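Local coordinates for protein regulator of nonsense transcripts 2 (Homo sapiens, PDB 4CEM) that acts as a factor of nonsense-mediated mRNA decay, the surveillance pathway that degrades transcripts carrying premature stop codons, at residues V189-R197 / N296-L304; C196-L206 / K232-L240. All coordinates share one frame; numbering follows the deposited sequence.

In the fold
Both contacts are buried, and both use helix 189-204. Contact 1 sets its first turns beside the last turns of helix 283-303, while contact 2 sets its C-terminal end, with the turn after it, across the start of helix 230-259. C196 belongs to both, and they also meet directly where L304 packs on L206 and V192 on L240, so the three helices and the turn after helix 189-204 share one apolar seam. Their chemistry differs. Contact 1 is almost wholly aliphatic packing that grows polar toward N296 and R197, with no hydrogen bond between its segments; contact 2 includes a ring face and a glutamine side chain hydrogen-bonded to a backbone carbonyl near the end of the helix.

Contact 1 (V189-R197 / N296-L304); sequences VSVVISFCR and NSQSLADLL
I193 is the centre of this interface: its side chain enters the opposite helix as a knob in a hole made by N296, S299, L300 and L303. Its two branches divide the work. CG1 stands beside the backbone N (chi1 -68°) and carries CD1 to N296 CB at 3.8 Å, whereas CG2 turns to L303 CD1, 4.0 Å away, with S299 OG close by. A beta-branched isoleucine suits the place because it can fill both ends of the hole at once. One turn earlier V189, with CG1 anti to the backbone N (chi1 -176°), lays that methyl against N296 CB at 3.6 Å. N296 thus offers its aliphatic stem to two apolar neighbours; its side chain crosses that of I193 at about a right angle, with ND2 on the V189 side and OD1 nearer I193 CD1. Replaced by an alanine, N296 would lose its amide, which would probably open a gap beside V189 CG1 and I193 CD1. The helices run in nearly the same direction, 30° apart, with their axes 10.2 Å from each other, as part of the all-helical MIF4G domain; helix 230-259 borders the same seam through Y243 and L240. Toward the C-terminal end C196 and L303 take over. C196 is small enough to let L300 CD1 come within 4.0 Å of C196 SG. The forked end of L303 places one methyl, CD1, on I193 and C196 CB, and the other, CD2, on the backbone of C196 and R197, 3.8 Å from R197 CA. R197 closes the exposed border: its chain turns so that the guanidinium edge, at NH2, faces S299 OG at 3.8 Å.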
loop_
_atom_site.group_PDB
_atom_site.type_symbol
_atom_site.label_atom_id
_atom_site.label_comp_id
_atom_site.label_asym_id
_atom_site.label_seq_id
_atom_site.Cartn_x
_atom_site.Cartn_y
_atom_site.Cartn_z
ATOM N N VAL A 189 1.606 -2.756 11.277
ATOM C CA VAL A 189 2.987 -2.802 10.774
ATOM C C VAL A 189 3.045 -3.272 9.331
ATOM O O VAL A 189 3.676 -2.626 8.486
ATOM C CB VAL A 189 3.896 -3.721 11.607
ATOM C CG1 VAL A 189 5.325 -3.642 11.098
ATOM C CG2 VAL A 189 3.849 -3.323 13.066
ATOM N N SER A 190 2.378 -4.390 9.058
ATOM C CA SER A 190 2.338 -4.964 7.715
ATOM C C SER A 190 1.699 -4.009 6.697
ATOM O O SER A 190 2.018 -4.059 5.512
ATOM C CB SER A 190 1.570 -6.285 7.724
ATOM O OG SER A 190 0.182 -6.045 7.863
ATOM N N VAL A 191 0.791 -3.155 7.158
ATOM C CA VAL A 191 0.205 -2.121 6.303
ATOM C C VAL A 191 1.250 -1.067 5.912
ATOM O O VAL A 191 1.280 -0.621 4.762
ATOM C CB VAL A 191 -1.024 -1.459 6.972
ATOM C CG1 VAL A 191 -1.423 -0.184 6.253
ATOM C CG2 VAL A 191 -2.187 -2.439 6.996
ATOM N N VAL A 192 2.108 -0.685 6.859
ATOM C CA VAL A 192 3.151 0.312 6.596
ATOM C C VAL A 192 4.266 -0.271 5.730
ATOM O O VAL A 192 4.827 0.416 4.878
ATOM C CB VAL A 192 3.758 0.856 7.897
ATOM C CG1 VAL A 192 4.878 1.836 7.596
ATOM C CG2 VAL A 192 2.684 1.527 8.733
ATOM N N ILE A 193 4.576 -1.545 5.948
ATOM C CA ILE A 193 5.603 -2.224 5.176
ATOM C C ILE A 193 5.165 -2.367 3.721
ATOM O O ILE A 193 5.919 -2.017 2.804
ATOM C CB ILE A 193 5.934 -3.596 5.783
ATOM C CG1 ILE A 193 6.612 -3.398 7.141
ATOM C CG2 ILE A 193 6.837 -4.383 4.850
ATOM C CD1 ILE A 193 6.588 -4.616 8.032
ATOM N N SER A 194 3.946 -2.866 3.520
ATOM C CA SER A 194 3.378 -3.011 2.176
ATOM C C SER A 194 3.413 -1.674 1.447
ATOM O O SER A 194 3.921 -1.578 0.335
ATOM C CB SER A 194 1.938 -3.542 2.241
ATOM O OG SER A 194 1.256 -3.363 1.005
ATOM N N PHE A 195 2.889 -0.639 2.089
ATOM C CA PHE A 195 2.913 0.702 1.522
ATOM C C PHE A 195 4.325 1.127 1.115
ATOM O O PHE A 195 4.532 1.679 0.032
ATOM C CB PHE A 195 2.367 1.705 2.529
ATOM C CG PHE A 195 2.546 3.131 2.110
ATOM C CD1 PHE A 195 1.690 3.704 1.186
ATOM C CD2 PHE A 195 3.577 3.899 2.632
ATOM C CE1 PHE A 195 1.853 5.018 0.793
ATOM C CE2 PHE A 195 3.748 5.215 2.243
ATOM C CZ PHE A 195 2.882 5.775 1.321
ATOM N N CYS A 196 5.285 0.886 2.004
ATOM C CA CYS A 196 6.669 1.227 1.739
ATOM C C CYS A 196 7.184 0.397 0.576
ATOM O O CYS A 196 7.659 0.940 -0.416
ATOM C CB CYS A 196 7.535 1.022 2.991
ATOM S SG CYS A 196 7.368 2.364 4.197
ATOM N N ARG A 197 7.066 -0.918 0.699
ATOM C CA ARG A 197 7.471 -1.836 -0.359
ATOM C C ARG A 197 7.010 -1.375 -1.749
ATOM O O ARG A 197 7.809 -1.303 -2.673
ATOM C CB ARG A 197 6.948 -3.249 -0.050
ATOM C CG ARG A 197 6.971 -4.217 -1.230
ATOM C CD ARG A 197 7.005 -5.680 -0.799
ATOM N NE ARG A 197 8.170 -5.958 0.049
ATOM C CZ ARG A 197 8.142 -6.219 1.361
ATOM N NH1 ARG A 197 6.996 -6.279 2.042
ATOM N NH2 ARG A 197 9.289 -6.435 2.003
ATOM N N ASN A 296 9.520 -7.932 11.173
ATOM C CA ASN A 296 8.960 -6.699 10.617
ATOM C C ASN A 296 9.832 -5.468 10.848
ATOM O O ASN A 296 9.865 -4.562 10.014
ATOM C CB ASN A 296 7.583 -6.427 11.217
ATOM C CG ASN A 296 6.561 -7.459 10.817
ATOM O OD1 ASN A 296 6.759 -8.207 9.865
ATOM N ND2 ASN A 296 5.457 -7.504 11.543
ATOM N N SER A 297 10.517 -5.428 11.987
ATOM C CA SER A 297 11.401 -4.310 12.310
ATOM C C SER A 297 12.615 -4.288 11.383
ATOM O O SER A 297 13.023 -3.227 10.903
ATOM C CB SER A 297 11.845 -4.382 13.773
ATOM O OG SER A 297 10.748 -4.163 14.650
ATOM N N GLN A 298 13.183 -5.466 11.139
ATOM C CA GLN A 298 14.290 -5.623 10.200
ATOM C C GLN A 298 13.842 -5.259 8.798
ATOM O O GLN A 298 14.534 -4.544 8.070
ATOM C CB GLN A 298 14.795 -7.065 10.209
ATOM C CG GLN A 298 15.453 -7.502 11.512
ATOM C CD GLN A 298 15.625 -9.005 11.602
ATOM O OE1 GLN A 298 14.711 -9.772 11.298
ATOM N NE2 GLN A 298 16.803 -9.433 12.022
ATOM N N SER A 299 12.668 -5.758 8.439
ATOM C CA SER A 299 12.095 -5.531 7.131
ATOM C C SER A 299 11.948 -4.038 6.826
ATOM O O SER A 299 12.257 -3.598 5.721
ATOM C CB SER A 299 10.744 -6.237 7.043
ATOM O OG SER A 299 10.255 -6.222 5.720
ATOM N N LEU A 300 11.509 -3.266 7.818
ATOM C CA LEU A 300 11.226 -1.838 7.642
ATOM C C LEU A 300 12.470 -0.959 7.813
ATOM O O LEU A 300 12.563 0.127 7.233
ATOM C CB LEU A 300 10.140 -1.396 8.634
ATOM C CG LEU A 300 9.650 0.056 8.533
ATOM C CD1 LEU A 300 9.079 0.320 7.152
ATOM C CD2 LEU A 300 8.620 0.364 9.608
ATOM N N ALA A 301 13.409 -1.408 8.633
ATOM C CA ALA A 301 14.686 -0.712 8.794
ATOM C C ALA A 301 15.408 -0.657 7.453
ATOM O O ALA A 301 16.022 0.343 7.096
ATOM C CB ALA A 301 15.547 -1.430 9.825
ATOM N N ASP A 302 15.327 -1.757 6.717
ATOM C CA ASP A 302 15.921 -1.833 5.404
ATOM C C ASP A 302 15.281 -0.831 4.448
ATOM O O ASP A 302 15.975 -0.002 3.852
ATOM C CB ASP A 302 15.778 -3.234 4.837
ATOM C CG ASP A 302 16.388 -3.346 3.476
ATOM O OD1 ASP A 302 15.783 -2.823 2.513
ATOM O OD2 ASP A 302 17.482 -3.938 3.377
ATOM N N LEU A 303 13.961 -0.924 4.306
ATOM C CA LEU A 303 13.207 -0.028 3.434
ATOM C C LEU A 303 13.534 1.437 3.761
ATOM O O LEU A 303 13.724 2.253 2.865
ATOM C CB LEU A 303 11.702 -0.315 3.554
ATOM C CG LEU A 303 11.176 -1.611 2.902
ATOM C CD1 LEU A 303 10.011 -2.213 3.672
ATOM C CD2 LEU A 303 10.777 -1.402 1.443
ATOM N N LEU A 304 13.635 1.760 5.045
ATOM C CA LEU A 304 13.990 3.113 5.451
ATOM C C LEU A 304 15.509 3.349 5.559
ATOM O O LEU A 304 15.932 4.457 5.881
ATOM C CB LEU A 304 13.302 3.455 6.771
ATOM C CG LEU A 304 11.780 3.303 6.762
ATOM C CD1 LEU A 304 11.175 3.655 8.115
ATOM C CD2 LEU A 304 11.172 4.159 5.665
#

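Contact 2 (C196-L206 / K232-L240); sequences CRHCGDDIAGL and KQQPFQNLL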
loop_
_atom_site.group_PDB
_atom_site.type_symbol
_atom_site.label_atom_id
_atom_site.label_comp_id
_atom_site.label_asym_id
_atom_site.label_seq_id
_atom_site.Cartn_x
_atom_site.Cartn_y
_atom_site.Cartn_z
ATOM N N CYS A 196 5.285 0.886 2.004
ATOM C CA CYS A 196 6.669 1.227 1.739
ATOM C C CYS A 196 7.184 0.397 0.576
ATOM O O CYS A 196 7.659 0.940 -0.416
ATOM C CB CYS A 196 7.535 1.022 2.991
ATOM S SG CYS A 196 7.368 2.364 4.197
ATOM N N ARG A 197 7.066 -0.918 0.699
ATOM C CA ARG A 197 7.471 -1.836 -0.359
ATOM C C ARG A 197 7.010 -1.375 -1.749
ATOM O O ARG A 197 7.809 -1.303 -2.673
ATOM C CB ARG A 197 6.948 -3.249 -0.050
ATOM C CG ARG A 197 6.971 -4.217 -1.230
ATOM C CD ARG A 197 7.005 -5.680 -0.799
ATOM N NE ARG A 197 8.170 -5.958 0.049
ATOM C CZ ARG A 197 8.142 -6.219 1.361
ATOM N NH1 ARG A 197 6.996 -6.279 2.042
ATOM N NH2 ARG A 197 9.289 -6.435 2.003
ATOM N N HIS A 198 5.728 -1.046 -1.884
ATOM C CA HIS A 198 5.133 -0.778 -3.192
ATOM C C HIS A 198 5.287 0.632 -3.663
ATOM O O HIS A 198 5.591 0.841 -4.828
ATOM C CB HIS A 198 3.661 -1.177 -3.202
ATOM C CG HIS A 198 3.445 -2.675 -3.173
ATOM N ND1 HIS A 198 3.518 -3.436 -4.282
ATOM C CD2 HIS A 198 3.178 -3.548 -2.113
ATOM C CE1 HIS A 198 3.302 -4.725 -3.955
ATOM N NE2 HIS A 198 3.094 -4.791 -2.627
ATOM N N CYS A 199 5.094 1.609 -2.776
ATOM C CA CYS A 199 4.978 3.022 -3.179
ATOM C C CYS A 199 5.971 3.988 -2.518
ATOM O O CYS A 199 6.036 5.166 -2.897
ATOM C CB CYS A 199 3.551 3.505 -2.908
ATOM S SG CYS A 199 2.280 2.415 -3.602
ATOM N N GLY A 200 6.731 3.498 -1.538
ATOM C CA GLY A 200 7.668 4.331 -0.791
ATOM C C GLY A 200 8.737 5.005 -1.637
ATOM O O GLY A 200 9.248 6.070 -1.273
ATOM N N ASP A 201 9.095 4.390 -2.756
ATOM C CA ASP A 201 10.077 4.990 -3.645
ATOM C C ASP A 201 9.583 6.358 -4.107
ATOM O O ASP A 201 10.248 7.362 -3.894
ATOM C CB ASP A 201 10.448 4.068 -4.836
ATOM C CG ASP A 201 9.233 3.335 -5.460
ATOM O OD1 ASP A 201 8.055 3.711 -5.210
ATOM O OD2 ASP A 201 9.477 2.366 -6.219
ATOM N N ASP A 202 8.391 6.394 -4.684
ATOM C CA ASP A 202 7.851 7.617 -5.268
ATOM C C ASP A 202 7.149 8.535 -4.266
ATOM O O ASP A 202 7.253 9.757 -4.386
ATOM C CB ASP A 202 6.908 7.275 -6.416
ATOM C CG ASP A 202 7.651 6.886 -7.677
ATOM O OD1 ASP A 202 8.589 7.606 -8.055
ATOM O OD2 ASP A 202 7.291 5.871 -8.305
ATOM N N ILE A 203 6.449 7.980 -3.280
ATOM C CA ILE A 203 5.716 8.828 -2.341
ATOM C C ILE A 203 6.569 9.322 -1.167
ATOM O O ILE A 203 6.464 10.484 -0.779
ATOM C CB ILE A 203 4.425 8.146 -1.849
ATOM C CG1 ILE A 203 3.380 8.167 -2.965
ATOM C CG2 ILE A 203 3.859 8.851 -0.621
ATOM C CD1 ILE A 203 2.347 7.073 -2.833
ATOM N N ALA A 204 7.415 8.455 -0.614
ATOM C CA ALA A 204 8.250 8.826 0.540
ATOM C C ALA A 204 9.705 9.133 0.184
ATOM O O ALA A 204 10.491 9.499 1.062
ATOM C CB ALA A 204 8.207 7.727 1.594
ATOM N N GLY A 205 10.074 8.968 -1.085
ATOM C CA GLY A 205 11.478 9.090 -1.494
ATOM C C GLY A 205 12.373 7.965 -0.984
ATOM O O GLY A 205 13.580 8.126 -0.902
ATOM N N LEU A 206 11.803 6.815 -0.647
ATOM C CA LEU A 206 12.600 5.732 -0.098
ATOM C C LEU A 206 13.628 5.211 -1.091
ATOM O O LEU A 206 13.361 5.117 -2.286
ATOM C CB LEU A 206 11.714 4.568 0.331
ATOM C CG LEU A 206 10.740 4.800 1.494
ATOM C CD1 LEU A 206 10.304 3.439 2.018
ATOM C CD2 LEU A 206 11.326 5.632 2.628
ATOM N N LYS A 232 7.603 17.389 -1.376
ATOM C CA LYS A 232 6.356 16.675 -1.112
ATOM C C LYS A 232 6.577 15.299 -0.491
ATOM O O LYS A 232 5.698 14.772 0.184
ATOM C CB LYS A 232 5.543 16.544 -2.400
ATOM C CG LYS A 232 4.980 17.863 -2.909
ATOM C CD LYS A 232 4.413 17.727 -4.315
ATOM C CE LYS A 232 3.644 18.964 -4.728
ATOM N NZ LYS A 232 3.498 19.025 -6.205
ATOM N N GLN A 233 7.749 14.722 -0.722
ATOM C CA GLN A 233 8.089 13.411 -0.169
ATOM C C GLN A 233 8.477 13.492 1.299
ATOM O O GLN A 233 8.167 12.589 2.071
ATOM C CB GLN A 233 9.243 12.792 -0.954
ATOM C CG GLN A 233 8.864 12.281 -2.330
ATOM C CD GLN A 233 10.060 11.779 -3.109
ATOM O OE1 GLN A 233 11.169 12.247 -2.896
ATOM N NE2 GLN A 233 9.840 10.820 -4.016
ATOM N N GLN A 234 9.151 14.577 1.681
ATOM C CA GLN A 234 9.700 14.731 3.036
ATOM C C GLN A 234 8.717 14.430 4.174
ATOM O O GLN A 234 9.025 13.618 5.047
ATOM C CB GLN A 234 10.323 16.127 3.215
ATOM C CG GLN A 234 11.211 16.261 4.445
ATOM C CD GLN A 234 12.314 15.220 4.485
ATOM O OE1 GLN A 234 13.084 15.078 3.530
ATOM N NE2 GLN A 234 12.387 14.477 5.585
ATOM N N PRO A 235 7.531 15.067 4.173
ATOM C CA PRO A 235 6.569 14.744 5.237
ATOM C C PRO A 235 6.325 13.247 5.385
ATOM O O PRO A 235 6.295 12.733 6.504
ATOM C CB PRO A 235 5.286 15.436 4.781
ATOM C CG PRO A 235 5.740 16.540 3.895
ATOM C CD PRO A 235 6.978 16.037 3.210
ATOM N N PHE A 236 6.186 12.552 4.263
ATOM C CA PHE A 236 5.956 11.109 4.291
ATOM C C PHE A 236 7.144 10.374 4.898
ATOM O O PHE A 236 6.959 9.445 5.686
ATOM C CB PHE A 236 5.627 10.576 2.888
ATOM C CG PHE A 236 4.369 11.160 2.309
ATOM C CD1 PHE A 236 3.138 10.598 2.589
ATOM C CD2 PHE A 236 4.419 12.297 1.525
ATOM C CE1 PHE A 236 1.975 11.148 2.079
ATOM C CE2 PHE A 236 3.264 12.864 1.018
ATOM C CZ PHE A 236 2.037 12.285 1.295
ATOM N N GLN A 237 8.360 10.798 4.558
ATOM C CA GLN A 237 9.544 10.166 5.135
ATOM C C GLN A 237 9.599 10.391 6.642
ATOM O O GLN A 237 9.857 9.457 7.401
ATOM C CB GLN A 237 10.841 10.636 4.469
ATOM C CG GLN A 237 12.050 9.791 4.885
ATOM C CD GLN A 237 13.014 9.490 3.747
ATOM O OE1 GLN A 237 13.765 8.396 3.880
ATOM N NE2 GLN A 237 13.086 10.230 2.763
ATOM N N ASN A 238 9.320 11.616 7.076
ATOM C CA ASN A 238 9.253 11.914 8.515
ATOM C C ASN A 238 8.300 10.985 9.278
ATOM O O ASN A 238 8.679 10.413 10.306
ATOM C CB ASN A 238 8.856 13.372 8.763
ATOM C CG ASN A 238 9.834 14.361 8.153
ATOM O OD1 ASN A 238 10.981 14.019 7.836
ATOM N ND2 ASN A 238 9.380 15.598 7.980
ATOM N N LEU A 239 7.080 10.823 8.769
ATOM C CA LEU A 239 6.098 9.929 9.404
ATOM C C LEU A 239 6.646 8.511 9.531
ATOM O O LEU A 239 6.555 7.892 10.594
ATOM C CB LEU A 239 4.779 9.902 8.624
ATOM C CG LEU A 239 3.925 11.173 8.646
ATOM C CD1 LEU A 239 2.620 10.926 7.900
ATOM C CD2 LEU A 239 3.649 11.657 10.067
ATOM N N LEU A 240 7.232 8.010 8.452
ATOM C CA LEU A 240 7.748 6.644 8.441
ATOM C C LEU A 240 8.867 6.428 9.466
ATOM O O LEU A 240 8.892 5.400 10.137
ATOM C CB LEU A 240 8.213 6.263 7.034
ATOM C CG LEU A 240 7.073 6.175 6.013
ATOM C CD1 LEU A 240 7.622 6.214 4.596
ATOM C CD2 LEU A 240 6.239 4.922 6.240
#
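Q233 makes the hydrogen bond that joins the two segments. Its chain is extended beyond CG, and NE2 donates to D202 O over 2.8 Å, almost straight at 178°. The acceptor lies in the plane of the glutamine amide, yet the donor sits well above the carbonyl plane of D202. NE2 also bonds S225 OG, so a second partner helps fix the turn of this amide. Close by, Q233 CA makes a CA-H...O contact with I203 O. The carboxylates of D201 and D202 are held by salt bridges to helix 6-33, D201 to R21 and R25, D202 to R25.

G205 suits its place for two reasons: its phi is positive as the chain leaves the helix, and a CB on it would run into Q233 OE1; even without one, Q233 CD lies 3.4 Å from G205 CA.

Apolar packing completes the interface. I203 CG2 rests over one face of the F236 ring, a CH-pi contact 3.8 Å from the centroid. The small methyl of A204 lets L240 CD1 and F236 CB come against it, and L240 CD2 reaches C196 SG. L206 CD2 joins from the turn, 4.2 Å from L240 CD1.

With the helices inclined at 134°, the chemistry implies a division of roles: apolar groups pack together, while the buried amide of Q233 spends its N-H on D202 O near the helix end.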